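Local coordinates for putative exported protein (Bordetella pertussis Tohama I, PDB 2PFZ), which binds pyroglutamic acid and probably delivers it, as an extracytoplasmic solute receptor, to a tripartite ATP-independent periplasmic (TRAP) transporter, at residues L65-A70 with R142-V147; P120-F125 with W204-A209; T1-P6 with Q58-E63. One frame throughout, in Å; residues are numbered along the deposited sequence.

Contact 1. Residues L65-A70 with R142-V147; sequences LLTNFA and RAYSPV. With PCA (pyroglutamic acid), chain B.
Asn68 and Tyr144 supply the hydrogen bond between the two segments. The ND2 of Asn68 donates to Tyr144 O at 2.9 Å, with a bent N-H...O angle of 135°. It arrives in the plane of the carbonyl and on a lone pair, while the acceptor lies somewhat out of the plane of the Asn68 amide. A second polar feature belongs to residues 142-147 themselves: Ser145 is the N-cap of helix 146-155, its OG accepting from Thr148 N and, weakly, from Val147 N.

Van der Waals packing accompanies this bond. One methyl of Leu65, CD2, touches the Tyr144 ring at CD2, 3.6 Å away, the two side chains crossing at about a right angle. Thr67 turns CB toward Val147 CG1 at 3.7 Å. The carbonyl O of Thr67 meets a ring CH2, Pro146 CD, at 3.5 Å, so the short 3-10 turn 66-68 sits against the first residues of the helix.

Strands 61-65 and 140-143, from which the segments emerge, belong to different sheets. The contact thus bridges the two alpha/beta domains of a periplasmic binding protein fold, beside the ligand cleft.

The hydrogen bonds to the ligand come from Arg142 and the ring contact from Tyr144. Arg142 grips the carboxylate of pyroglutamic acid twice: NH1 to OXT at 2.9 Å, close to straight (162°), and NH2 to O at 2.8 Å. Its NE is bonded to Val162 O, which helps fix the rotation of the guanidinium. Tyr144 CG stands between the backbone N and the carbonyl carbon (chi1 65°), and one face of the ring lies against the ligand, whose CB sits 3.8 Å above the ring plane, over its centre. Tyr144 CB also lies over one face of the Arg142 guanidinium, toward its rim, and Tyr144 OH is hydrogen-bonded to Trp204 NE1.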
loop_
_atom_site.group_PDB
_atom_site.type_symbol
_atom_site.label_atom_id
_atom_site.label_comp_id
_atom_site.label_asym_id
_atom_site.label_seq_id
_atom_site.Cartn_x
_atom_site.Cartn_y
_atom_site.Cartn_z
ATOM N N LEU A 65 -3.814 -2.501 -3.481
ATOM C CA LEU A 65 -3.366 -2.037 -2.173
ATOM C C LEU A 65 -4.191 -2.844 -1.196
ATOM O O LEU A 65 -5.430 -2.741 -1.208
ATOM C CB LEU A 65 -3.725 -0.564 -1.984
ATOM C CG LEU A 65 -3.432 0.025 -0.602
ATOM C CD1 LEU A 65 -1.950 0.191 -0.444
ATOM C CD2 LEU A 65 -4.209 1.353 -0.440
ATOM N N LEU A 66 -3.536 -3.645 -0.362
ATOM C CA LEU A 66 -4.289 -4.592 0.486
ATOM C C LEU A 66 -5.358 -3.888 1.306
ATOM O O LEU A 66 -6.494 -4.355 1.390
ATOM C CB LEU A 66 -3.352 -5.363 1.421
ATOM C CG LEU A 66 -2.331 -6.286 0.753
ATOM C CD1 LEU A 66 -1.297 -6.804 1.736
ATOM C CD2 LEU A 66 -3.060 -7.425 0.065
ATOM N N THR A 67 -4.986 -2.779 1.940
ATOM C CA THR A 67 -5.900 -2.066 2.833
ATOM C C THR A 67 -7.158 -1.485 2.161
ATOM O O THR A 67 -8.096 -1.129 2.853
ATOM C CB THR A 67 -5.182 -0.982 3.709
ATOM O OG1 THR A 67 -4.324 -0.162 2.901
ATOM C CG2 THR A 67 -4.379 -1.642 4.827
ATOM N N ASN A 68 -7.179 -1.382 0.827
ATOM C CA ASN A 68 -8.415 -0.990 0.144
ATOM C C ASN A 68 -9.532 -1.988 0.394
ATOM O O ASN A 68 -10.724 -1.665 0.201
ATOM C CB ASN A 68 -8.217 -0.846 -1.365
ATOM C CG ASN A 68 -7.836 0.554 -1.784
ATOM O OD1 ASN A 68 -7.210 0.746 -2.848
ATOM N ND2 ASN A 68 -8.235 1.549 -0.986
ATOM N N PHE A 69 -9.154 -3.196 0.833
ATOM C CA PHE A 69 -10.106 -4.291 0.959
ATOM C C PHE A 69 -10.417 -4.672 2.404
ATOM O O PHE A 69 -11.036 -5.696 2.683
ATOM C CB PHE A 69 -9.667 -5.444 0.009
ATOM C CG PHE A 69 -9.547 -4.969 -1.401
ATOM C CD1 PHE A 69 -10.691 -4.815 -2.189
ATOM C CD2 PHE A 69 -8.333 -4.514 -1.899
ATOM C CE1 PHE A 69 -10.617 -4.277 -3.455
ATOM C CE2 PHE A 69 -8.241 -3.990 -3.183
ATOM C CZ PHE A 69 -9.376 -3.863 -3.963
ATOM N N ALA A 70 -10.085 -3.753 3.316
ATOM C CA ALA A 70 -10.269 -3.947 4.758
ATOM C C ALA A 70 -11.712 -4.226 5.161
ATOM O O ALA A 70 -11.957 -4.965 6.138
ATOM C CB ALA A 70 -9.697 -2.753 5.549
ATOM N N ARG A 142 -7.599 13.702 3.210
ATOM C CA ARG A 142 -7.732 12.787 2.084
ATOM C C ARG A 142 -7.402 11.360 2.538
ATOM O O ARG A 142 -6.271 11.063 2.957
ATOM C CB ARG A 142 -6.828 13.226 0.935
ATOM C CG ARG A 142 -6.754 12.232 -0.261
ATOM C CD ARG A 142 -5.505 11.317 -0.164
ATOM N NE ARG A 142 -5.419 10.335 -1.253
ATOM C CZ ARG A 142 -4.356 9.559 -1.466
ATOM N NH1 ARG A 142 -3.268 9.675 -0.689
ATOM N NH2 ARG A 142 -4.377 8.681 -2.469
ATOM N N ALA A 143 -8.398 10.486 2.460
ATOM C CA ALA A 143 -8.186 9.076 2.738
ATOM C C ALA A 143 -7.842 8.404 1.425
ATOM O O ALA A 143 -8.214 8.885 0.360
ATOM C CB ALA A 143 -9.434 8.443 3.342
ATOM N N TYR A 144 -7.099 7.303 1.509
ATOM C CA TYR A 144 -6.855 6.449 0.348
ATOM C C TYR A 144 -7.373 5.027 0.606
ATOM O O TYR A 144 -7.224 4.135 -0.237
ATOM C CB TYR A 144 -5.352 6.471 -0.017
ATOM C CG TYR A 144 -4.388 5.885 1.010
ATOM C CD1 TYR A 144 -3.472 6.705 1.684
ATOM C CD2 TYR A 144 -4.389 4.512 1.307
ATOM C CE1 TYR A 144 -2.583 6.171 2.621
ATOM C CE2 TYR A 144 -3.503 3.959 2.242
ATOM C CZ TYR A 144 -2.591 4.809 2.893
ATOM O OH TYR A 144 -1.691 4.303 3.803
ATOM N N SER A 145 -8.023 4.812 1.747
ATOM C CA SER A 145 -8.508 3.483 2.094
ATOM C C SER A 145 -9.552 3.611 3.194
ATOM O O SER A 145 -9.591 4.648 3.872
ATOM C CB SER A 145 -7.345 2.655 2.625
ATOM O OG SER A 145 -6.962 3.103 3.918
ATOM N N PRO A 146 -10.372 2.555 3.413
ATOM C CA PRO A 146 -11.283 2.543 4.583
ATOM C C PRO A 146 -10.547 2.755 5.903
ATOM O O PRO A 146 -11.089 3.361 6.848
ATOM C CB PRO A 146 -11.844 1.124 4.560
ATOM C CG PRO A 146 -11.840 0.774 3.084
ATOM C CD PRO A 146 -10.535 1.335 2.597
ATOM N N VAL A 147 -9.313 2.252 5.987
ATOM C CA VAL A 147 -8.620 2.214 7.280
ATOM C C VAL A 147 -8.106 3.620 7.596
ATOM O O VAL A 147 -8.102 4.089 8.726
ATOM C CB VAL A 147 -7.502 1.115 7.274
ATOM C CG1 VAL A 147 -6.501 1.425 6.248
ATOM C CG2 VAL A 147 -6.816 0.973 8.677
HETATM N N PCA B . 0.686 6.047 -1.331
HETATM C CA PCA B . -0.595 5.451 -1.758
HETATM C CB PCA B . -1.043 4.361 -0.784
HETATM C CG PCA B . 0.001 4.322 0.316
HETATM C CD PCA B . 1.026 5.325 -0.127
HETATM O OE PCA B . 2.103 5.500 0.462
HETATM C C PCA B . -1.626 6.555 -1.712
HETATM O O PCA B . -2.708 6.461 -2.307
HETATM O OXT PCA B . -1.367 7.577 -1.057
#

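Contact 2. Residues P120-F125 with W204-A209. With PCA (pyroglutamic acid), chain B.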
loop_
_atom_site.group_PDB
_atom_site.type_symbol
_atom_site.label_atom_id
_atom_site.label_comp_id
_atom_site.label_asym_id
_atom_site.label_seq_id
_atom_site.Cartn_x
_atom_site.Cartn_y
_atom_site.Cartn_z
ATOM N N PRO A 120 6.620 3.059 1.460
ATOM C CA PRO A 120 7.416 3.646 2.556
ATOM C C PRO A 120 6.592 4.052 3.797
ATOM O O PRO A 120 5.354 4.115 3.751
ATOM C CB PRO A 120 8.083 4.843 1.889
ATOM C CG PRO A 120 8.063 4.456 0.357
ATOM C CD PRO A 120 6.734 3.850 0.222
ATOM N N PRO A 121 7.278 4.272 4.935
ATOM C CA PRO A 121 6.570 4.573 6.182
ATOM C C PRO A 121 5.698 5.813 6.089
ATOM O O PRO A 121 6.102 6.818 5.495
ATOM C CB PRO A 121 7.710 4.769 7.179
ATOM C CG PRO A 121 8.827 3.915 6.616
ATOM C CD PRO A 121 8.744 4.207 5.153
ATOM N N GLN A 122 4.500 5.709 6.630
ATOM C CA GLN A 122 3.471 6.716 6.378
ATOM C C GLN A 122 3.541 7.881 7.325
ATOM O O GLN A 122 3.520 7.691 8.544
ATOM C CB GLN A 122 2.094 6.093 6.470
ATOM C CG GLN A 122 1.960 4.865 5.544
ATOM C CD GLN A 122 1.712 5.192 4.082
ATOM O OE1 GLN A 122 2.566 4.946 3.216
ATOM N NE2 GLN A 122 0.547 5.691 3.790
ATOM N N GLY A 123 3.552 9.087 6.749
ATOM C CA GLY A 123 3.589 10.308 7.550
ATOM C C GLY A 123 2.390 11.166 7.242
ATOM O O GLY A 123 1.546 10.792 6.431
ATOM N N ILE A 124 2.309 12.317 7.896
ATOM C CA ILE A 124 1.164 13.210 7.759
ATOM C C ILE A 124 1.591 14.421 7.007
ATOM O O ILE A 124 2.489 15.152 7.463
ATOM C CB ILE A 124 0.630 13.717 9.124
ATOM C CG1 ILE A 124 0.510 12.564 10.130
ATOM C CG2 ILE A 124 -0.736 14.418 8.916
ATOM C CD1 ILE A 124 0.400 13.046 11.611
ATOM N N PHE A 125 0.951 14.637 5.860
ATOM C CA PHE A 125 1.103 15.865 5.075
ATOM C C PHE A 125 0.096 16.883 5.604
ATOM O O PHE A 125 -1.100 16.622 5.578
ATOM C CB PHE A 125 0.801 15.618 3.593
ATOM C CG PHE A 125 1.840 14.777 2.884
ATOM C CD1 PHE A 125 2.998 15.372 2.348
ATOM C CD2 PHE A 125 1.665 13.396 2.761
ATOM C CE1 PHE A 125 3.977 14.593 1.672
ATOM C CE2 PHE A 125 2.636 12.596 2.086
ATOM C CZ PHE A 125 3.790 13.195 1.556
ATOM N N TRP A 204 2.794 3.384 9.725
ATOM C CA TRP A 204 2.585 2.026 9.212
ATOM C C TRP A 204 3.251 1.960 7.850
ATOM O O TRP A 204 3.693 2.987 7.331
ATOM C CB TRP A 204 1.082 1.651 9.148
ATOM C CG TRP A 204 0.248 2.374 8.146
ATOM C CD1 TRP A 204 -0.048 1.963 6.856
ATOM C CD2 TRP A 204 -0.436 3.610 8.340
ATOM N NE1 TRP A 204 -0.844 2.907 6.228
ATOM C CE2 TRP A 204 -1.103 3.925 7.120
ATOM C CE3 TRP A 204 -0.533 4.507 9.424
ATOM C CZ2 TRP A 204 -1.869 5.089 6.961
ATOM C CZ3 TRP A 204 -1.304 5.677 9.266
ATOM C CH2 TRP A 204 -1.954 5.961 8.033
ATOM N N LEU A 205 3.313 0.760 7.275
ATOM C CA LEU A 205 3.843 0.572 5.943
ATOM C C LEU A 205 2.845 -0.309 5.178
ATOM O O LEU A 205 2.896 -1.534 5.255
ATOM C CB LEU A 205 5.257 -0.047 5.924
ATOM C CG LEU A 205 6.497 0.765 6.359
ATOM C CD1 LEU A 205 6.540 0.867 7.883
ATOM C CD2 LEU A 205 7.807 0.139 5.858
ATOM N N PRO A 206 1.964 0.326 4.408
ATOM C CA PRO A 206 0.924 -0.475 3.779
ATOM C C PRO A 206 1.514 -1.163 2.553
ATOM O O PRO A 206 2.372 -0.594 1.883
ATOM C CB PRO A 206 -0.105 0.580 3.354
ATOM C CG PRO A 206 0.695 1.811 3.074
ATOM C CD PRO A 206 1.951 1.726 3.947
ATOM N N LYS A 207 1.054 -2.371 2.245
ATOM C CA LYS A 207 1.611 -3.093 1.085
ATOM C C LYS A 207 0.671 -3.089 -0.106
ATOM O O LYS A 207 -0.548 -3.098 0.058
ATOM C CB LYS A 207 1.944 -4.545 1.456
ATOM C CG LYS A 207 2.960 -4.697 2.621
ATOM C CD LYS A 207 3.419 -6.168 2.841
ATOM C CE LYS A 207 2.246 -7.065 3.207
ATOM N NZ LYS A 207 1.498 -6.535 4.395
ATOM N N ASN A 208 1.258 -3.073 -1.295
ATOM C CA ASN A 208 0.569 -3.551 -2.506
ATOM C C ASN A 208 0.789 -5.043 -2.658
ATOM O O ASN A 208 1.725 -5.598 -2.069
ATOM C CB ASN A 208 1.072 -2.789 -3.735
ATOM C CG ASN A 208 0.582 -1.360 -3.759
ATOM O OD1 ASN A 208 -0.211 -0.951 -2.906
ATOM N ND2 ASN A 208 1.052 -0.585 -4.725
ATOM N N ALA A 209 -0.061 -5.697 -3.445
ATOM C CA ALA A 209 0.088 -7.108 -3.719
ATOM C C ALA A 209 -0.243 -7.316 -5.176
ATOM O O ALA A 209 -1.205 -6.739 -5.707
ATOM C CB ALA A 209 -0.872 -7.945 -2.862
HETATM N N PCA B . 0.686 6.047 -1.331
HETATM C CA PCA B . -0.595 5.451 -1.758
HETATM C CB PCA B . -1.043 4.361 -0.784
HETATM C CG PCA B . 0.001 4.322 0.316
HETATM C CD PCA B . 1.026 5.325 -0.127
HETATM O OE PCA B . 2.103 5.500 0.462
HETATM C C PCA B . -1.626 6.555 -1.712
HETATM O O PCA B . -2.708 6.461 -2.307
HETATM O OXT PCA B . -1.367 7.577 -1.057
#
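Gln122 lies across one face of the Trp204 indole, the two side chains crossing at a slant with amide and ring planes 45° apart. The touching atom is Gln122 CG, 3.5 Å from the centroid of the five-membered ring of Trp204 and nearly on its normal, a CH-pi contact. CG is placed there by lying anti to the carbonyl carbon (chi1 -54°), and a bend at chi2 (-79°) then turns CD away toward Pro206. Gln122 and Pro206 meet tip to tip, with Gln122 CD 3.5 Å from Pro206 CD. Next to them Pro121 and Leu205 run side by side, pointing the same way, their CG atoms 3.9 Å apart, and Leu205 continues onto Tyr88 of helix 88-107.

The backbones are joined by Gln122 N donating to Trp204 O at 2.9 Å; the same oxygen receives a C-H...O contact from Pro121 CA.

Residues 120-125 lead from strand 111-118 into strand 123-126, and residues 204-209 run into strand 207-213, so both chains pass between the two domains, as the connecting strands of periplasmic binding proteins do. The bound pyroglutamic acid lies against them: Pro206 CG is 3.8 Å from its CG, and the amide end of Gln122 approaches its lactam oxygen OE. The pocket wall here therefore pairs an apolar proline surface for the ligand ring with a polar amide close to the lactam group.

Contact 3. Residues T1-P6 with Q58-E63; sequences TKWDLP and QAQIGE
The Trp3 ring carries Gln60 on one face: Gln60 CB sits 3.5 Å from the centroid of the five-membered ring, a CH-pi contact within 9° of the normal. The Gln60 amide follows the indole at a shallow tilt of 21°, its CD 3.4 Å from Trp3 CD1. On the six-membered side, Trp3 CE3 meets Ile61 CG2 at 3.6 Å, the side chains crossing at about a right angle. CG1 of Ile61, anti to its backbone N, goes instead to Leu5 CD1.

The amide oxygen of Gln60 is used as a substitute backbone acceptor. Asp4 N donates to OE1 at 3.0 Å, from a position tilted out of the carbonyl plane. Farther along, Glu63 N bonds to Pro6 O at 3.1 Å in an almost straight line, and between these points Ile61 O takes a C-H...O contact from Leu5 CA.

The axes of strands 2-6 and 61-63 run nearly parallel (14°) and come within 4.8 Å. With 35-39 on the far side of 2-6, and 207-213 then 111-118 beyond 61-65, this pairing joins them in an order consistent with a type II periplasmic binding protein domain.

One water accepts from Gln60 NE2 and donates to both Lys2 O and Asp4 OD2, while a second donates to Gln58 O and, weakly, to Asp4 OD2. The strand pairing thus begins on a side-chain amide and water, and becomes a true backbone bond only toward Glu63.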
loop_
_atom_site.group_PDB
_atom_site.type_symbol
_atom_site.label_atom_id
_atom_site.label_comp_id
_atom_site.label_asym_id
_atom_site.label_seq_id
_atom_site.Cartn_x
_atom_site.Cartn_y
_atom_site.Cartn_z
ATOM N N THR A 1 1.399 -16.485 -24.791
ATOM C CA THR A 1 0.311 -15.997 -23.908
ATOM C C THR A 1 0.477 -14.520 -23.557
ATOM O O THR A 1 1.571 -14.065 -23.211
ATOM C CB THR A 1 0.217 -16.859 -22.643
ATOM O OG1 THR A 1 -0.116 -18.202 -23.035
ATOM C CG2 THR A 1 -0.847 -16.319 -21.678
ATOM N N LYS A 2 -0.633 -13.790 -23.646
ATOM C CA LYS A 2 -0.652 -12.369 -23.383
ATOM C C LYS A 2 -1.577 -12.095 -22.194
ATOM O O LYS A 2 -2.726 -12.538 -22.177
ATOM C CB LYS A 2 -1.124 -11.646 -24.655
ATOM C CG LYS A 2 -0.931 -10.171 -24.673
ATOM C CD LYS A 2 -0.180 -9.747 -25.933
ATOM C CE LYS A 2 -0.481 -8.315 -26.291
ATOM N NZ LYS A 2 -0.091 -8.033 -27.698
ATOM N N TRP A 3 -1.059 -11.381 -21.193
ATOM C CA TRP A 3 -1.857 -11.021 -20.013
ATOM C C TRP A 3 -1.899 -9.513 -19.879
ATOM O O TRP A 3 -0.983 -8.818 -20.329
ATOM C CB TRP A 3 -1.254 -11.600 -18.730
ATOM C CG TRP A 3 -1.524 -13.037 -18.440
ATOM C CD1 TRP A 3 -2.121 -13.959 -19.269
ATOM C CD2 TRP A 3 -1.127 -13.755 -17.264
ATOM N NE1 TRP A 3 -2.131 -15.198 -18.657
ATOM C CE2 TRP A 3 -1.528 -15.096 -17.432
ATOM C CE3 TRP A 3 -0.467 -13.390 -16.075
ATOM C CZ2 TRP A 3 -1.319 -16.076 -16.444
ATOM C CZ3 TRP A 3 -0.251 -14.364 -15.105
ATOM C CH2 TRP A 3 -0.669 -15.692 -15.300
ATOM N N ASP A 4 -2.951 -9.005 -19.242
ATOM C CA ASP A 4 -3.032 -7.579 -18.880
ATOM C C ASP A 4 -2.938 -7.417 -17.388
ATOM O O ASP A 4 -3.501 -8.217 -16.638
ATOM C CB ASP A 4 -4.353 -6.977 -19.335
ATOM C CG ASP A 4 -4.441 -6.865 -20.837
ATOM O OD1 ASP A 4 -3.632 -6.122 -21.471
ATOM O OD2 ASP A 4 -5.355 -7.522 -21.369
ATOM N N LEU A 5 -2.255 -6.353 -16.960
ATOM C CA LEU A 5 -1.991 -6.141 -15.537
ATOM C C LEU A 5 -2.280 -4.685 -15.202
ATOM O O LEU A 5 -1.476 -3.808 -15.509
ATOM C CB LEU A 5 -0.523 -6.480 -15.218
ATOM C CG LEU A 5 -0.130 -6.621 -13.723
ATOM C CD1 LEU A 5 1.255 -7.289 -13.564
ATOM C CD2 LEU A 5 -0.212 -5.315 -12.917
ATOM N N PRO A 6 -3.451 -4.403 -14.619
ATOM C CA PRO A 6 -3.707 -3.040 -14.188
ATOM C C PRO A 6 -2.990 -2.648 -12.894
ATOM O O PRO A 6 -2.886 -3.443 -11.952
ATOM C CB PRO A 6 -5.225 -3.026 -13.984
ATOM C CG PRO A 6 -5.532 -4.379 -13.542
ATOM C CD PRO A 6 -4.617 -5.261 -14.377
ATOM N N GLN A 58 -11.038 -11.047 -15.626
ATOM C CA GLN A 58 -11.053 -9.979 -16.661
ATOM C C GLN A 58 -9.624 -9.492 -16.942
ATOM O O GLN A 58 -9.246 -9.199 -18.105
ATOM C CB GLN A 58 -11.955 -8.806 -16.263
ATOM C CG GLN A 58 -13.431 -9.146 -16.064
ATOM C CD GLN A 58 -14.282 -7.929 -15.729
ATOM O OE1 GLN A 58 -14.047 -6.807 -16.227
ATOM N NE2 GLN A 58 -15.295 -8.142 -14.903
ATOM N N ALA A 59 -8.826 -9.381 -15.878
ATOM C CA ALA A 59 -7.372 -9.246 -15.990
ATOM C C ALA A 59 -6.825 -10.496 -15.336
ATOM O O ALA A 59 -7.345 -10.893 -14.315
ATOM C CB ALA A 59 -6.881 -7.971 -15.247
ATOM N N GLN A 60 -5.806 -11.137 -15.928
ATOM C CA GLN A 60 -5.253 -12.385 -15.378
ATOM C C GLN A 60 -4.366 -12.151 -14.157
ATOM O O GLN A 60 -4.136 -13.053 -13.366
ATOM C CB GLN A 60 -4.442 -13.133 -16.440
ATOM C CG GLN A 60 -5.264 -13.466 -17.689
ATOM C CD GLN A 60 -5.129 -12.416 -18.781
ATOM O OE1 GLN A 60 -4.879 -11.231 -18.524
ATOM N NE2 GLN A 60 -5.288 -12.855 -20.018
ATOM N N ILE A 61 -3.911 -10.914 -14.017
ATOM C CA ILE A 61 -2.940 -10.502 -12.996
ATOM C C ILE A 61 -3.209 -9.032 -12.713
ATOM O O ILE A 61 -3.695 -8.310 -13.598
ATOM C CB ILE A 61 -1.500 -10.758 -13.538
ATOM C CG1 ILE A 61 -0.408 -10.349 -12.526
ATOM C CG2 ILE A 61 -1.292 -10.042 -14.881
ATOM C CD1 ILE A 61 0.943 -11.142 -12.676
ATOM N N GLY A 62 -2.929 -8.562 -11.492
ATOM C CA GLY A 62 -3.235 -7.180 -11.169
ATOM C C GLY A 62 -2.647 -6.771 -9.833
ATOM O O GLY A 62 -2.461 -7.607 -8.963
ATOM N N GLU A 63 -2.367 -5.480 -9.683
ATOM C CA GLU A 63 -1.790 -4.945 -8.447
ATOM C C GLU A 63 -2.857 -4.217 -7.617
ATOM O O GLU A 63 -3.572 -3.316 -8.129
ATOM C CB GLU A 63 -0.647 -3.982 -8.766
ATOM C CG GLU A 63 0.100 -3.594 -7.494
ATOM C CD GLU A 63 0.772 -2.261 -7.560
ATOM O OE1 GLU A 63 0.186 -1.283 -8.114
ATOM O OE2 GLU A 63 1.884 -2.198 -7.000
HETATM O O HOH W 1 -5.051 -10.567 -22.185
HETATM O O HOH W 2 -7.829 -6.934 -19.233
#

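In the fold
Contacts 1 and 2, with centres 11 Å apart, both line the pyroglutamic acid pocket and touch each other. Leu66 N bonds Lys207 O at 3.1 Å, a backbone tie that adds to the one between Tyr144 and Trp204. Thr185, Ser181 and Ser182 add further hydrogen bonds to the ligand. Contact 3 lies farther out in one domain, its centre about 22 Å from that of contact 1 and 25 Å from that of contact 2. It reaches the others through strand 61-65, which runs straight on into residues 65-70 and neighbours strand 207-213. Glu63, bonded to Thr7 and weakly to Asn208, brings its side chain to about 9 Å from the ligand.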